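Local coordinates for putative polyketide cyclase (Bacillus cereus, PDB 3K0Z), which is of unknown function but belongs to the SnoaL-like polyketide cyclase family of the NTF2 clan, and is a putative polyketide cyclase, at residues F64-P69 and I137-H142; A126-H131 and H142-L147. One frame throughout, in Å; residues are numbered along the deposited sequence.

Interaction 1: F64-P69 and I137-H142; sequences FDHTLP and ITEDWH
His66 lies side by side with Trp141 in an offset stack on the five-membered ring of the indole, the planes only 12° apart and the centroids 4.4 Å from each other. CD2 of His66 sits over one indole face toward the rim, and its CB also covers that face. The imidazole is held at its edge as well: NE2 donates to Glu139 OE1 at 2.7 Å, in the ring plane of His66 but from well above the carboxylate plane. One bond and one stack thus fix the rotation of the ring.

On the other sheet face, Asp65 and His142 cross at about a right angle. CG of Asp65 is anti to its backbone N (chi1 -178°); OD2 of the carboxylate takes a bond of 2.6 Å from His142 NE2 on its syn side, though 29° out of the carboxylate plane, with OD2 in the plane of the imidazole. OD1 accepts from the backbone N of Thr67, making an Asx turn; Thr67 OG1 separately accepts from the backbone N of His142 at 2.9 Å. OD1 of Asp65 is also 3.5 Å from the like-charged Asp140 OD1.

Parallel pairing of Phe64 with Glu139 and Asp65 with Asp140 places strand 63-65 at the sheet edge beside strand 136-144. Helix 30-49 packs on Asp140 through Phe43, while Arg110 of the second subunit makes a cation-pi contact with Trp141.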
loop_
_atom_site.group_PDB
_atom_site.type_symbol
_atom_site.label_atom_id
_atom_site.label_comp_id
_atom_site.label_asym_id
_atom_site.label_seq_id
_atom_site.Cartn_x
_atom_site.Cartn_y
_atom_site.Cartn_z
ATOM N N PHE A 64 -15.552 3.880 -6.772
ATOM C CA PHE A 64 -15.834 3.618 -5.372
ATOM C C PHE A 64 -14.525 3.408 -4.578
ATOM O O PHE A 64 -13.674 2.551 -4.917
ATOM C CB PHE A 64 -16.742 2.391 -5.270
ATOM C CG PHE A 64 -17.289 2.169 -3.906
ATOM C CD1 PHE A 64 -16.566 1.479 -2.965
ATOM C CD2 PHE A 64 -18.522 2.647 -3.565
ATOM C CE1 PHE A 64 -17.060 1.289 -1.700
ATOM C CE2 PHE A 64 -19.017 2.456 -2.300
ATOM C CZ PHE A 64 -18.280 1.778 -1.375
ATOM N N ASP A 65 -14.355 4.230 -3.555
ATOM C CA ASP A 65 -13.210 4.145 -2.657
ATOM C C ASP A 65 -13.616 3.231 -1.503
ATOM O O ASP A 65 -14.531 3.541 -0.715
ATOM C CB ASP A 65 -12.827 5.565 -2.176
ATOM C CG ASP A 65 -11.612 5.584 -1.277
ATOM O OD1 ASP A 65 -11.171 4.489 -0.904
ATOM O OD2 ASP A 65 -11.106 6.698 -0.947
ATOM N N HIS A 66 -12.959 2.083 -1.414
ATOM C CA HIS A 66 -13.177 1.167 -0.313
ATOM C C HIS A 66 -12.566 1.589 1.000
ATOM O O HIS A 66 -12.849 0.963 2.013
ATOM C CB HIS A 66 -12.616 -0.210 -0.672
ATOM C CG HIS A 66 -13.339 -0.850 -1.800
ATOM N ND1 HIS A 66 -14.561 -1.449 -1.633
ATOM C CD2 HIS A 66 -13.041 -0.952 -3.113
ATOM C CE1 HIS A 66 -14.980 -1.911 -2.796
ATOM N NE2 HIS A 66 -14.077 -1.623 -3.711
ATOM N N THR A 67 -11.726 2.627 1.001
ATOM C CA THR A 67 -10.995 3.016 2.205
ATOM C C THR A 67 -11.067 4.550 2.352
ATOM O O THR A 67 -10.070 5.251 2.338
ATOM C CB THR A 67 -9.549 2.539 2.059
ATOM O OG1 THR A 67 -9.014 3.060 0.839
ATOM C CG2 THR A 67 -9.433 0.987 2.017
ATOM N N LEU A 68 -12.283 5.044 2.526
ATOM C CA LEU A 68 -12.576 6.449 2.361
ATOM C C LEU A 68 -12.117 7.180 3.596
ATOM O O LEU A 68 -12.558 6.825 4.671
ATOM C CB LEU A 68 -14.080 6.546 2.129
ATOM C CG LEU A 68 -14.775 7.725 1.514
ATOM C CD1 LEU A 68 -14.234 8.055 0.076
ATOM C CD2 LEU A 68 -16.280 7.398 1.554
ATOM N N PRO A 69 -11.165 8.146 3.475
ATOM C CA PRO A 69 -10.778 8.936 4.655
ATOM C C PRO A 69 -11.972 9.594 5.356
ATOM O O PRO A 69 -12.990 9.890 4.704
ATOM C CB PRO A 69 -9.840 9.985 4.067
ATOM C CG PRO A 69 -9.254 9.342 2.889
ATOM C CD PRO A 69 -10.372 8.540 2.301
ATOM N N ILE A 137 -10.191 3.329 -13.863
ATOM C CA ILE A 137 -10.143 2.844 -12.495
ATOM C C ILE A 137 -11.584 2.756 -12.002
ATOM O O ILE A 137 -12.320 3.768 -12.039
ATOM C CB ILE A 137 -9.328 3.813 -11.602
ATOM C CG1 ILE A 137 -7.864 3.927 -12.105
ATOM C CG2 ILE A 137 -9.426 3.388 -10.122
ATOM C CD1 ILE A 137 -7.104 5.146 -11.425
ATOM N N THR A 138 -12.003 1.569 -11.560
ATOM C CA THR A 138 -13.368 1.389 -11.069
ATOM C C THR A 138 -13.483 1.525 -9.541
ATOM O O THR A 138 -14.527 1.919 -9.011
ATOM C CB THR A 138 -13.917 0.050 -11.479
ATOM O OG1 THR A 138 -13.169 -0.993 -10.849
ATOM C CG2 THR A 138 -13.915 -0.087 -13.006
ATOM N N GLU A 139 -12.419 1.171 -8.835
ATOM C CA GLU A 139 -12.431 1.198 -7.377
ATOM C C GLU A 139 -10.981 1.191 -6.841
ATOM O O GLU A 139 -10.022 0.896 -7.573
ATOM C CB GLU A 139 -13.235 0.013 -6.798
ATOM C CG GLU A 139 -12.745 -1.337 -7.242
ATOM C CD GLU A 139 -13.674 -2.519 -6.879
ATOM O OE1 GLU A 139 -14.669 -2.361 -6.189
ATOM O OE2 GLU A 139 -13.365 -3.638 -7.260
ATOM N N ASP A 140 -10.814 1.565 -5.575
ATOM C CA ASP A 140 -9.501 1.524 -5.010
ATOM C C ASP A 140 -9.502 1.314 -3.515
ATOM O O ASP A 140 -10.543 1.398 -2.851
ATOM C CB ASP A 140 -8.642 2.723 -5.454
ATOM C CG ASP A 140 -9.007 4.033 -4.755
ATOM O OD1 ASP A 140 -10.108 4.123 -4.235
ATOM O OD2 ASP A 140 -8.173 4.978 -4.721
ATOM N N TRP A 141 -8.303 1.025 -3.036
ATOM C CA TRP A 141 -7.949 0.837 -1.635
ATOM C C TRP A 141 -6.635 1.568 -1.486
ATOM O O TRP A 141 -5.666 1.263 -2.174
ATOM C CB TRP A 141 -7.736 -0.636 -1.295
ATOM C CG TRP A 141 -8.876 -1.535 -1.563
ATOM C CD1 TRP A 141 -9.762 -2.043 -0.642
ATOM C CD2 TRP A 141 -9.211 -2.167 -2.821
ATOM N NE1 TRP A 141 -10.614 -2.900 -1.258
ATOM C CE2 TRP A 141 -10.302 -2.996 -2.589
ATOM C CE3 TRP A 141 -8.670 -2.115 -4.101
ATOM C CZ2 TRP A 141 -10.918 -3.743 -3.614
ATOM C CZ3 TRP A 141 -9.271 -2.860 -5.119
ATOM C CH2 TRP A 141 -10.399 -3.639 -4.867
ATOM N N HIS A 142 -6.562 2.519 -0.560
ATOM C CA HIS A 142 -5.377 3.337 -0.491
ATOM C C HIS A 142 -5.140 3.816 0.922
ATOM O O HIS A 142 -6.055 3.845 1.776
ATOM C CB HIS A 142 -5.560 4.538 -1.428
ATOM C CG HIS A 142 -6.656 5.464 -1.008
ATOM N ND1 HIS A 142 -6.421 6.614 -0.286
ATOM C CD2 HIS A 142 -7.997 5.395 -1.189
ATOM C CE1 HIS A 142 -7.567 7.230 -0.065
ATOM N NE2 HIS A 142 -8.541 6.507 -0.595
HETATM O O HOH W 1 -7.530 5.552 3.459
#

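Interaction 2: A126-H131 and H142-L147; sequences AIDILH and HLEDNL
The beta hairpin of strands 120-133 and 136-144, part of the curved sheet of the NTF2-like alpha+beta fold, brings Ile127 opposite Leu143 in an antiparallel hydrogen-bonded pair. Ile127 N reaches Leu143 O at 3.0 Å, and Leu143 N returns the bond to Ile127 O at 2.9 Å. The non-hydrogen-bonded pairs Ala126-Glu144 and Asp128-His142 flank it, their side chains gathered on one sheet face, while Ile127 and Leu143 turn to the other. There Ile127 packs on Ile127 of the second subunit and Leu143 on its Phe125, placing the hairpin at the dimer interface.

On the face of Ala126, Asp128, His142 and Glu144, the side chains of Asp128 and His142 run side by side in the same direction, and Asp128 OD1 rests 3.3 Å from His142 CB. Ala126 CB touches Glu144 CG at 3.8 Å. Beyond CG the Glu144 chain bends (chi2 75°), and its OE2 accepts from His142 ND1 at 2.7 Å through the syn lone pair, close to the ring plane. With Asp65 bonded to NE2, the imidazole is gripped at both nitrogens. Asp128 OD2 is bonded to Tyr44 of helix 30-49.

The carboxylates of Asp128 and Glu144 cross with their planes 82° apart, and a water donates to both, at 2.7 Å to Asp128 OD1 and 2.6 Å to Glu144 OE2.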
loop_
_atom_site.group_PDB
_atom_site.type_symbol
_atom_site.label_atom_id
_atom_site.label_comp_id
_atom_site.label_asym_id
_atom_site.label_seq_id
_atom_site.Cartn_x
_atom_site.Cartn_y
_atom_site.Cartn_z
ATOM N N ALA A 126 2.456 7.319 0.223
ATOM C CA ALA A 126 1.155 6.645 0.163
ATOM C C ALA A 126 1.335 5.364 -0.662
ATOM O O ALA A 126 2.280 5.252 -1.469
ATOM C CB ALA A 126 0.104 7.572 -0.470
ATOM N N ILE A 127 0.452 4.400 -0.441
ATOM C CA ILE A 127 0.350 3.205 -1.297
ATOM C C ILE A 127 -1.126 3.019 -1.677
ATOM O O ILE A 127 -2.014 3.084 -0.794
ATOM C CB ILE A 127 0.868 1.884 -0.633
ATOM C CG1 ILE A 127 2.300 2.038 -0.098
ATOM C CG2 ILE A 127 0.785 0.771 -1.677
ATOM C CD1 ILE A 127 2.838 0.846 0.717
ATOM N N ASP A 128 -1.387 2.800 -2.974
ATOM C CA ASP A 128 -2.736 2.638 -3.477
ATOM C C ASP A 128 -2.821 1.368 -4.272
ATOM O O ASP A 128 -1.882 1.024 -4.989
ATOM C CB ASP A 128 -3.138 3.731 -4.466
ATOM C CG ASP A 128 -3.110 5.149 -3.899
ATOM O OD1 ASP A 128 -2.661 5.391 -2.742
ATOM O OD2 ASP A 128 -3.586 6.053 -4.637
ATOM N N ILE A 129 -3.955 0.698 -4.172
ATOM C CA ILE A 129 -4.268 -0.451 -5.015
ATOM C C ILE A 129 -5.474 -0.017 -5.865
ATOM O O ILE A 129 -6.541 0.337 -5.332
ATOM C CB ILE A 129 -4.632 -1.703 -4.217
ATOM C CG1 ILE A 129 -3.409 -2.180 -3.413
ATOM C CG2 ILE A 129 -5.123 -2.799 -5.191
ATOM C CD1 ILE A 129 -3.750 -3.161 -2.304
ATOM N N LEU A 130 -5.275 -0.046 -7.172
ATOM C CA LEU A 130 -6.296 0.362 -8.140
ATOM C C LEU A 130 -6.825 -0.836 -8.925
ATOM O O LEU A 130 -6.042 -1.643 -9.379
ATOM C CB LEU A 130 -5.672 1.333 -9.118
ATOM C CG LEU A 130 -4.885 2.534 -8.603
ATOM C CD1 LEU A 130 -4.208 3.182 -9.833
ATOM C CD2 LEU A 130 -5.689 3.563 -7.814
ATOM N N HIS A 131 -8.147 -0.923 -9.098
ATOM C CA HIS A 131 -8.767 -1.921 -9.957
ATOM C C HIS A 131 -9.098 -1.199 -11.259
ATOM O O HIS A 131 -9.798 -0.171 -11.252
ATOM C CB HIS A 131 -10.028 -2.418 -9.335
ATOM C CG HIS A 131 -10.417 -3.799 -9.745
ATOM N ND1 HIS A 131 -11.400 -4.507 -9.087
ATOM C CD2 HIS A 131 -9.933 -4.622 -10.706
ATOM C CE1 HIS A 131 -11.524 -5.698 -9.650
ATOM N NE2 HIS A 131 -10.644 -5.791 -10.636
ATOM N N HIS A 142 -6.562 2.519 -0.560
ATOM C CA HIS A 142 -5.377 3.337 -0.491
ATOM C C HIS A 142 -5.140 3.816 0.922
ATOM O O HIS A 142 -6.055 3.845 1.776
ATOM C CB HIS A 142 -5.560 4.538 -1.428
ATOM C CG HIS A 142 -6.656 5.464 -1.008
ATOM N ND1 HIS A 142 -6.421 6.614 -0.286
ATOM C CD2 HIS A 142 -7.997 5.395 -1.189
ATOM C CE1 HIS A 142 -7.567 7.230 -0.065
ATOM N NE2 HIS A 142 -8.541 6.507 -0.595
ATOM N N LEU A 143 -3.901 4.204 1.172
ATOM C CA LEU A 143 -3.512 4.723 2.505
ATOM C C LEU A 143 -2.397 5.742 2.348
ATOM O O LEU A 143 -1.429 5.492 1.617
ATOM C CB LEU A 143 -3.056 3.528 3.330
ATOM C CG LEU A 143 -3.159 3.490 4.827
ATOM C CD1 LEU A 143 -4.469 4.088 5.381
ATOM C CD2 LEU A 143 -2.965 2.003 5.216
ATOM N N GLU A 144 -2.574 6.900 2.967
ATOM C CA GLU A 144 -1.578 7.974 2.953
ATOM C C GLU A 144 -1.053 7.992 4.349
ATOM O O GLU A 144 -1.806 7.699 5.288
ATOM C CB GLU A 144 -2.222 9.319 2.625
ATOM C CG GLU A 144 -2.751 9.439 1.197
ATOM C CD GLU A 144 -4.050 8.680 0.946
ATOM O OE1 GLU A 144 -5.051 9.010 1.602
ATOM O OE2 GLU A 144 -4.045 7.782 0.062
ATOM N N ASP A 145 0.219 8.308 4.524
ATOM C CA ASP A 145 0.801 8.309 5.893
ATOM C C ASP A 145 0.429 9.629 6.586
ATOM O O ASP A 145 1.245 10.517 6.740
ATOM C CB ASP A 145 2.321 8.046 5.816
ATOM C CG ASP A 145 2.974 7.882 7.181
ATOM O OD1 ASP A 145 2.262 7.906 8.204
ATOM O OD2 ASP A 145 4.212 7.727 7.212
ATOM N N ASN A 146 -0.848 9.715 6.994
ATOM C CA ASN A 146 -1.422 10.945 7.545
ATOM C C ASN A 146 -0.885 11.318 8.924
ATOM O O ASN A 146 -0.822 12.488 9.251
ATOM C CB ASN A 146 -2.961 10.887 7.575
ATOM C CG ASN A 146 -3.592 10.824 6.172
ATOM O OD1 ASN A 146 -4.355 9.891 5.886
ATOM N ND2 ASN A 146 -3.261 11.790 5.299
ATOM N N LEU A 147 -0.501 10.333 9.725
ATOM C CA LEU A 147 0.091 10.632 11.026
ATOM C C LEU A 147 1.423 11.417 10.804
ATOM O O LEU A 147 1.660 12.459 11.436
ATOM C CB LEU A 147 0.306 9.324 11.817
ATOM C CG LEU A 147 0.775 9.424 13.270
ATOM C CD1 LEU A 147 -0.191 10.236 14.110
ATOM C CD2 LEU A 147 0.982 8.023 13.892
HETATM O O HOH W 2 -2.778 8.036 -2.241
#

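From the N terminus, 64-69 comes first, leaving the short edge strand 63-65. The chain then runs through helix 76-87 and two long strands before 126-131, turns back in the hairpin, and reaches 137-142, where interaction 1 closes a loop of 67 residues. Interaction 2 closes a much shorter one, of ten residues, when 142-147 returns alongside 126-131. Because 126-131 lies inside the longer loop and 142-147 ends beyond it, the two contacts cross, sharing His142. Strand 136-144 is the common element, joined to 63-65 on one side and 120-133 on the other, and both contacts reach the second subunit.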